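Local coordinates for computational Design of Enzyme (Synthetic construct, PDB 3TP4), which is a computationally designed protein on a glycosyl hydrolase family 26-like scaffold, probably built to carry an activated serine of a catalytic triad, at residues A[68-80]-A[86-98]. Residues are numbered along the deposited sequence; the frame is centred on the assembly and turned at random.
Sequences GWSTSIIEGNQRP and TRDENIALFADYI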
ATOM      1  N   GLY A  68      -6.202  -6.630   8.650  1.00 24.21           N
ATOM      2  CA  GLY A  68      -4.927  -6.462   7.969  1.00 23.87           C
ATOM      3  C   GLY A  68      -4.121  -7.757   7.929  1.00 29.27           C
ATOM      4  O   GLY A  68      -4.242  -8.590   8.824  1.00 29.15           O
ATOM      5  N   TRP A  69      -3.298  -7.915   6.893  1.00 30.37           N
ATOM      6  CA  TRP A  69      -2.471  -9.106   6.702  1.00 30.71           C
ATOM      7  C   TRP A  69      -1.170  -8.743   5.987  1.00 34.70           C
ATOM      8  O   TRP A  69      -1.122  -7.766   5.245  1.00 28.57           O
ATOM      9  CB  TRP A  69      -3.181 -10.107   5.809  1.00 27.06           C
ATOM     10  CG  TRP A  69      -4.590 -10.346   6.093  1.00 27.13           C
ATOM     11  CD1 TRP A  69      -5.654  -9.862   5.401  1.00 28.78           C
ATOM     12  CD2 TRP A  69      -5.120 -11.188   7.116  1.00 31.13           C
ATOM     13  NE1 TRP A  69      -6.819 -10.338   5.937  1.00 28.23           N
ATOM     14  CE2 TRP A  69      -6.519 -11.159   6.992  1.00 27.63           C
ATOM     15  CE3 TRP A  69      -4.545 -11.960   8.132  1.00 28.99           C
ATOM     16  CZ2 TRP A  69      -7.362 -11.867   7.851  1.00 28.71           C
ATOM     17  CZ3 TRP A  69      -5.380 -12.667   8.984  1.00 31.52           C
ATOM     18  CH2 TRP A  69      -6.771 -12.613   8.841  1.00 29.79           C
ATOM     19  N   SER A  70      -0.122  -9.535   6.196  1.00 32.75           N
ATOM     20  CA  SER A  70       1.143  -9.317   5.482  1.00 34.87           C
ATOM     21  C   SER A  70       1.347 -10.402   4.428  1.00 35.41           C
ATOM     22  O   SER A  70       0.941 -11.538   4.638  1.00 30.40           O
ATOM     23  CB  SER A  70       2.320  -9.342   6.456  1.00 35.26           C
ATOM     24  OG  SER A  70       2.237  -8.271   7.379  1.00 42.04           O
ATOM     25  N   THR A  71       1.975 -10.061   3.300  1.00 34.34           N
ATOM     26  CA  THR A  71       2.275 -11.077   2.287  1.00 33.67           C
ATOM     27  C   THR A  71       3.255 -12.107   2.838  1.00 32.54           C
ATOM     28  O   THR A  71       3.404 -13.196   2.296  1.00 39.90           O
ATOM     29  CB  THR A  71       2.853 -10.468   1.013  1.00 27.35           C
ATOM     30  OG1 THR A  71       4.026  -9.711   1.337  1.00 30.27           O
ATOM     31  CG2 THR A  71       1.818  -9.572   0.337  1.00 31.63           C
ATOM     32  N   SER A  72       3.912 -11.734   3.928  1.00 38.95           N
ATOM     33  CA  SER A  72       4.741 -12.627   4.731  1.00 43.95           C
ATOM     34  C   SER A  72       4.088 -13.997   4.989  1.00 42.51           C
ATOM     35  O   SER A  72       4.772 -15.000   5.184  1.00 40.42           O
ATOM     36  CB  SER A  72       5.022 -11.943   6.067  1.00 46.20           C
ATOM     37  OG  SER A  72       6.215 -12.429   6.641  1.00 68.53           O
ATOM     38  N   ILE A  73       2.763 -14.028   5.005  1.00 36.98           N
ATOM     39  CA  ILE A  73       2.026 -15.266   5.227  1.00 38.24           C
ATOM     40  C   ILE A  73       2.317 -16.306   4.150  1.00 42.03           C
ATOM     41  O   ILE A  73       2.281 -17.513   4.410  1.00 39.16           O
ATOM     42  CB  ILE A  73       0.521 -15.008   5.239  1.00 34.07           C
ATOM     43  CG1 ILE A  73       0.124 -14.218   6.491  1.00 36.37           C
ATOM     44  CG2 ILE A  73      -0.259 -16.307   5.162  1.00 35.40           C
ATOM     45  CD1 ILE A  73      -1.247 -13.656   6.400  1.00 34.17           C
ATOM     46  N   ILE A  74       2.577 -15.840   2.935  1.00 44.21           N
ATOM     47  CA  ILE A  74       2.854 -16.740   1.820  1.00 40.94           C
ATOM     48  C   ILE A  74       4.194 -17.444   2.030  1.00 36.09           C
ATOM     49  O   ILE A  74       4.376 -18.592   1.627  1.00 42.28           O
ATOM     50  CB  ILE A  74       2.880 -15.976   0.486  1.00 41.31           C
ATOM     51  CG1 ILE A  74       1.475 -15.488   0.128  1.00 38.62           C
ATOM     52  CG2 ILE A  74       3.456 -16.848  -0.632  1.00 40.60           C
ATOM     53  CD1 ILE A  74       1.477 -14.353  -0.894  1.00 42.45           C
ATOM     54  N   GLU A  75       5.123 -16.740   2.664  1.00 37.84           N
ATOM     55  CA  GLU A  75       6.454 -17.265   2.919  1.00 49.59           C
ATOM     56  C   GLU A  75       6.426 -18.218   4.108  1.00 51.93           C
ATOM     57  O   GLU A  75       7.413 -18.890   4.397  1.00 53.11           O
ATOM     58  CB  GLU A  75       7.418 -16.116   3.211  1.00 56.03           C
ATOM     59  CG  GLU A  75       7.318 -14.952   2.233  1.00 69.78           C
ATOM     60  CD  GLU A  75       7.799 -13.641   2.838  1.00 77.25           C
ATOM     61  OE1 GLU A  75       8.048 -13.607   4.064  1.00 81.66           O
ATOM     62  OE2 GLU A  75       7.923 -12.644   2.092  1.00 75.08           O
ATOM     63  N   GLY A  76       5.292 -18.262   4.800  1.00 51.04           N
ATOM     64  CA  GLY A  76       5.157 -19.076   5.991  1.00 47.36           C
ATOM     65  C   GLY A  76       5.840 -18.433   7.183  1.00 52.75           C
ATOM     66  O   GLY A  76       6.139 -19.105   8.169  1.00 56.24           O
ATOM     67  N   ASN A  77       6.091 -17.126   7.091  1.00 49.93           N
ATOM     68  CA  ASN A  77       6.765 -16.392   8.161  1.00 47.85           C
ATOM     69  C   ASN A  77       5.780 -15.659   9.080  1.00 48.44           C
ATOM     70  O   ASN A  77       6.175 -14.842   9.918  1.00 45.04           O
ATOM     71  CB  ASN A  77       7.780 -15.398   7.586  1.00 47.07           C
ATOM     72  CG  ASN A  77       8.841 -16.069   6.729  1.00 62.04           C
ATOM     73  OD1 ASN A  77       9.025 -17.283   6.786  1.00 68.66           O
ATOM     74  ND2 ASN A  77       9.551 -15.274   5.934  1.00 57.98           N
ATOM     75  N   GLN A  78       4.497 -15.961   8.914  1.00 42.37           N
ATOM     76  CA  GLN A  78       3.452 -15.324   9.698  1.00 46.13           C
ATOM     77  C   GLN A  78       2.211 -16.192   9.585  1.00 46.86           C
ATOM     78  O   GLN A  78       1.854 -16.640   8.496  1.00 44.35           O
ATOM     79  CB  GLN A  78       3.184 -13.908   9.179  1.00 51.21           C
ATOM     80  CG  GLN A  78       2.882 -12.883  10.258  1.00 62.68           C
ATOM     81  CD  GLN A  78       3.145 -11.454   9.792  1.00 79.90           C
ATOM     82  OE1 GLN A  78       2.264 -10.585   9.853  1.00 78.18           O
ATOM     83  NE2 GLN A  78       4.368 -11.202   9.331  1.00 84.42           N
ATOM     84  N   ARG A  79       1.572 -16.470  10.716  1.00 48.41           N
ATOM     85  CA  ARG A  79       0.359 -17.273  10.704  1.00 46.57           C
ATOM     86  C   ARG A  79      -0.698 -16.554   9.869  1.00 37.86           C
ATOM     87  O   ARG A  79      -0.714 -15.327   9.812  1.00 36.76           O
ATOM     88  CB  ARG A  79      -0.139 -17.492  12.133  1.00 60.11           C
ATOM     89  CG  ARG A  79       0.889 -18.142  13.057  1.00 69.88           C
ATOM     90  CD  ARG A  79       0.334 -18.332  14.467  1.00 79.55           C
ATOM     91  NE  ARG A  79       0.215 -17.067  15.192  1.00 85.73           N
ATOM     92  CZ  ARG A  79       1.141 -16.585  16.017  1.00 91.05           C
ATOM     93  NH1 ARG A  79       2.262 -17.263  16.233  1.00 90.34           N
ATOM     94  NH2 ARG A  79       0.949 -15.425  16.631  1.00 93.77           N
ATOM     95  N   PRO A  80      -1.597 -17.307   9.231  1.00 31.95           N
ATOM     96  CA  PRO A  80      -1.773 -18.759   9.303  1.00 38.15           C
ATOM     97  C   PRO A  80      -0.805 -19.492   8.385  1.00 49.88           C
ATOM     98  O   PRO A  80      -1.000 -20.678   8.114  1.00 54.57           O
ATOM     99  CB  PRO A  80      -3.195 -18.949   8.785  1.00 37.54           C
ATOM    100  CG  PRO A  80      -3.342 -17.857   7.761  1.00 35.41           C
ATOM    101  CD  PRO A  80      -2.577 -16.682   8.326  1.00 30.82           C
ATOM    102  N   THR A  86       3.727 -25.750   1.393  1.00 54.66           N
ATOM    103  CA  THR A  86       3.976 -25.252   0.048  1.00 58.24           C
ATOM    104  C   THR A  86       3.430 -23.822  -0.015  1.00 61.53           C
ATOM    105  O   THR A  86       2.455 -23.487   0.668  1.00 55.80           O
ATOM    106  CB  THR A  86       3.308 -26.129  -1.041  1.00 62.68           C
ATOM    107  OG1 THR A  86       1.925 -25.783  -1.176  1.00 59.99           O
ATOM    108  CG2 THR A  86       3.421 -27.607  -0.693  1.00 68.13           C
ATOM    109  N   ARG A  87       4.066 -22.972  -0.809  1.00 58.87           N
ATOM    110  CA  ARG A  87       3.560 -21.622  -0.991  1.00 61.90           C
ATOM    111  C   ARG A  87       2.092 -21.664  -1.424  1.00 63.78           C
ATOM    112  O   ARG A  87       1.289 -20.829  -1.000  1.00 61.46           O
ATOM    113  CB  ARG A  87       4.425 -20.837  -1.984  1.00 58.64           C
ATOM    114  CG  ARG A  87       5.565 -20.070  -1.317  1.00 61.74           C
ATOM    115  CD  ARG A  87       6.466 -19.367  -2.331  1.00 69.37           C
ATOM    116  NE  ARG A  87       7.486 -18.546  -1.680  1.00 74.62           N
ATOM    117  CZ  ARG A  87       7.524 -17.216  -1.724  1.00 84.66           C
ATOM    118  NH1 ARG A  87       6.605 -16.538  -2.406  1.00 84.38           N
ATOM    119  NH2 ARG A  87       8.490 -16.559  -1.094  1.00 89.15           N
ATOM    120  N   ASP A  88       1.741 -22.657  -2.239  1.00 57.17           N
ATOM    121  CA  ASP A  88       0.374 -22.789  -2.734  1.00 60.15           C
ATOM    122  C   ASP A  88      -0.655 -23.032  -1.628  1.00 63.94           C
ATOM    123  O   ASP A  88      -1.815 -22.633  -1.755  1.00 62.16           O
ATOM    124  CB  ASP A  88       0.276 -23.900  -3.780  1.00 65.90           C
ATOM    125  CG  ASP A  88       0.927 -23.521  -5.090  1.00 75.21           C
ATOM    126  OD1 ASP A  88       2.074 -23.956  -5.331  1.00 78.86           O
ATOM    127  OD2 ASP A  88       0.291 -22.781  -5.874  1.00 73.50           O
ATOM    128  N   GLU A  89      -0.241 -23.692  -0.550  1.00 59.12           N
ATOM    129  CA  GLU A  89      -1.180 -23.990   0.526  1.00 62.81           C
ATOM    130  C   GLU A  89      -1.202 -22.884   1.576  1.00 55.34           C
ATOM    131  O   GLU A  89      -2.243 -22.614   2.178  1.00 52.61           O
ATOM    132  CB  GLU A  89      -0.926 -25.369   1.144  1.00 68.22           C
ATOM    133  CG  GLU A  89       0.478 -25.610   1.667  1.00 73.15           C
ATOM    134  CD  GLU A  89       0.755 -27.091   1.893  1.00 77.57           C
ATOM    135  OE1 GLU A  89       0.025 -27.927   1.316  1.00 74.64           O
ATOM    136  OE2 GLU A  89       1.694 -27.420   2.650  1.00 80.58           O
ATOM    137  N   ASN A  90      -0.056 -22.247   1.787  1.00 47.22           N
ATOM    138  CA  ASN A  90      -0.030 -21.010   2.554  1.00 52.15           C
ATOM    139  C   ASN A  90      -0.943 -19.976   1.893  1.00 50.45           C
ATOM    140  O   ASN A  90      -1.630 -19.215   2.578  1.00 51.28           O
ATOM    141  CB  ASN A  90       1.393 -20.472   2.700  1.00 46.26           C
ATOM    142  CG  ASN A  90       2.125 -21.077   3.883  1.00 50.67           C
ATOM    143  OD1 ASN A  90       1.518 -21.716   4.743  1.00 49.18           O
ATOM    144  ND2 ASN A  90       3.434 -20.860   3.946  1.00 53.70           N
ATOM    145  N   ILE A  91      -0.966 -19.975   0.562  1.00 43.95           N
ATOM    146  CA  ILE A  91      -1.825 -19.073  -0.199  1.00 44.18           C
ATOM    147  C   ILE A  91      -3.299 -19.437  -0.059  1.00 48.97           C
ATOM    148  O   ILE A  91      -4.165 -18.555  -0.001  1.00 47.95           O
ATOM    149  CB  ILE A  91      -1.445 -19.040  -1.698  1.00 45.97           C
ATOM    150  CG1 ILE A  91      -0.153 -18.249  -1.910  1.00 45.41           C
ATOM    151  CG2 ILE A  91      -2.570 -18.439  -2.536  1.00 40.99           C
ATOM    152  CD1 ILE A  91       0.316 -18.256  -3.354  1.00 46.95           C
ATOM    153  N   ALA A  92      -3.588 -20.735   0.001  1.00 41.15           N
ATOM    154  CA  ALA A  92      -4.963 -21.189   0.181  1.00 39.34           C
ATOM    155  C   ALA A  92      -5.482 -20.834   1.574  1.00 40.20           C
ATOM    156  O   ALA A  92      -6.649 -20.476   1.738  1.00 45.94           O
ATOM    157  CB  ALA A  92      -5.079 -22.693  -0.070  1.00 46.52           C
ATOM    158  N   LEU A  93      -4.607 -20.942   2.570  1.00 31.31           N
ATOM    159  CA  LEU A  93      -4.923 -20.541   3.936  1.00 35.16           C
ATOM    160  C   LEU A  93      -5.174 -19.022   4.009  1.00 37.56           C
ATOM    161  O   LEU A  93      -6.176 -18.571   4.569  1.00 37.86           O
ATOM    162  CB  LEU A  93      -3.773 -20.919   4.868  1.00 37.57           C
ATOM    163  CG  LEU A  93      -3.610 -22.406   5.203  1.00 48.07           C
ATOM    164  CD1 LEU A  93      -2.308 -22.643   5.945  1.00 47.89           C
ATOM    165  CD2 LEU A  93      -4.790 -22.908   6.025  1.00 51.89           C
ATOM    166  N   PHE A  94      -4.244 -18.256   3.446  1.00 34.17           N
ATOM    167  CA  PHE A  94      -4.350 -16.799   3.361  1.00 31.48           C
ATOM    168  C   PHE A  94      -5.723 -16.480   2.793  1.00 34.87           C
ATOM    169  O   PHE A  94      -6.508 -15.745   3.397  1.00 34.45           O
ATOM    170  CB  PHE A  94      -3.239 -16.267   2.449  1.00 32.88           C
ATOM    171  CG  PHE A  94      -2.913 -14.807   2.642  1.00 35.38           C
ATOM    172  CD1 PHE A  94      -3.818 -13.937   3.237  1.00 33.02           C
ATOM    173  CD2 PHE A  94      -1.694 -14.302   2.212  1.00 37.51           C
ATOM    174  CE1 PHE A  94      -3.508 -12.579   3.404  1.00 30.63           C
ATOM    175  CE2 PHE A  94      -1.375 -12.947   2.371  1.00 34.57           C
ATOM    176  CZ  PHE A  94      -2.284 -12.089   2.967  1.00 28.74           C
ATOM    177  N   ALA A  95      -6.031 -17.082   1.648  1.00 33.93           N
ATOM    178  CA  ALA A  95      -7.306 -16.858   0.982  1.00 34.06           C
ATOM    179  C   ALA A  95      -8.483 -17.242   1.859  1.00 34.27           C
ATOM    180  O   ALA A  95      -9.527 -16.591   1.823  1.00 36.91           O
ATOM    181  CB  ALA A  95      -7.365 -17.619  -0.341  1.00 36.06           C
ATOM    182  N   ASP A  96      -8.327 -18.320   2.622  1.00 35.94           N
ATOM    183  CA  ASP A  96      -9.396 -18.786   3.500  1.00 39.56           C
ATOM    184  C   ASP A  96      -9.704 -17.757   4.596  1.00 35.18           C
ATOM    185  O   ASP A  96     -10.865 -17.462   4.885  1.00 37.13           O
ATOM    186  CB  ASP A  96      -9.016 -20.126   4.134  1.00 35.87           C
ATOM    187  CG  ASP A  96     -10.086 -20.651   5.079  1.00 40.17           C
ATOM    188  OD1 ASP A  96     -11.241 -20.817   4.635  1.00 37.47           O
ATOM    189  OD2 ASP A  96      -9.773 -20.876   6.270  1.00 40.67           O
ATOM    190  N   TYR A  97      -8.655 -17.216   5.198  1.00 36.65           N
ATOM    191  CA  TYR A  97      -8.811 -16.213   6.245  1.00 33.21           C
ATOM    192  C   TYR A  97      -9.392 -14.907   5.703  1.00 36.01           C
ATOM    193  O   TYR A  97     -10.123 -14.212   6.411  1.00 31.46           O
ATOM    194  CB  TYR A  97      -7.472 -15.960   6.930  1.00 29.65           C
ATOM    195  CG  TYR A  97      -7.132 -16.965   8.011  1.00 39.02           C
ATOM    196  CD1 TYR A  97      -7.439 -18.317   7.862  1.00 40.15           C
ATOM    197  CD2 TYR A  97      -6.492 -16.564   9.177  1.00 40.09           C
ATOM    198  CE1 TYR A  97      -7.118 -19.234   8.850  1.00 38.88           C
ATOM    199  CE2 TYR A  97      -6.174 -17.464  10.165  1.00 43.02           C
ATOM    200  CZ  TYR A  97      -6.486 -18.800   9.999  1.00 40.81           C
ATOM    201  OH  TYR A  97      -6.161 -19.687  10.997  1.00 38.00           O
ATOM    202  N   ILE A  98      -9.070 -14.577   4.453  1.00 31.93           N
ATOM    203  CA  ILE A  98      -9.634 -13.395   3.796  1.00 32.45           C
ATOM    204  C   ILE A  98     -11.117 -13.615   3.542  1.00 35.44           C
ATOM    205  O   ILE A  98     -11.936 -12.709   3.723  1.00 36.00           O
ATOM    206  CB  ILE A  98      -8.916 -13.079   2.450  1.00 33.06           C
ATOM    207  CG1 ILE A  98      -7.584 -12.371   2.704  1.00 31.96           C
ATOM    208  CG2 ILE A  98      -9.798 -12.217   1.543  1.00 25.76           C
ATOM    209  CD1 ILE A  98      -6.695 -12.252   1.463  1.00 34.66           C
TER
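F94 of helix 87-98 is set among W69, I73 and I74, its CG anti to the backbone N (chi1 -159°), and is held there by aromatic and CH-pi contacts. I73 CD1 sits over one ring face, 3.9 Å from the F94 ring centroid, while I74 CG1 lies at the ring edge. Against W69 the arrangement is offset edge-to-face: the edge of F94 turns to the indole face, planes 68° apart, and W69 CB comes within 3.5 Å of F94 CE1. One helical turn beyond F94, Y97 carries P80, which follows a cis peptide: P80 CG lies over the ring centre, 3.7 Å from the Y97 centroid, while W69 CH2 meets that ring near its plane. A leucine in place of Y97, lacking the flat face under P80, would probably leave P80 and W69 CH2 less firmly packed. Aliphatic packing continues where I74 CG1 meets I91 CG1 at 3.8 Å. Polar contact is slight: N90 ND2 gives I74 O a weak 3.4 Å hydrogen bond, while N90 OD1 accepts from L82 N. R87 NH1 touches I74 CG2 and forms a salt bridge with D150. Strand 68-70 runs antiparallel to helix 87-98 (172°), as in a TIM-barrel beta-alpha-beta unit, here 66-70, 87-104 and 107-113, with S70, bonded to H37, at the strand end in a probable Ser-His-Glu triad.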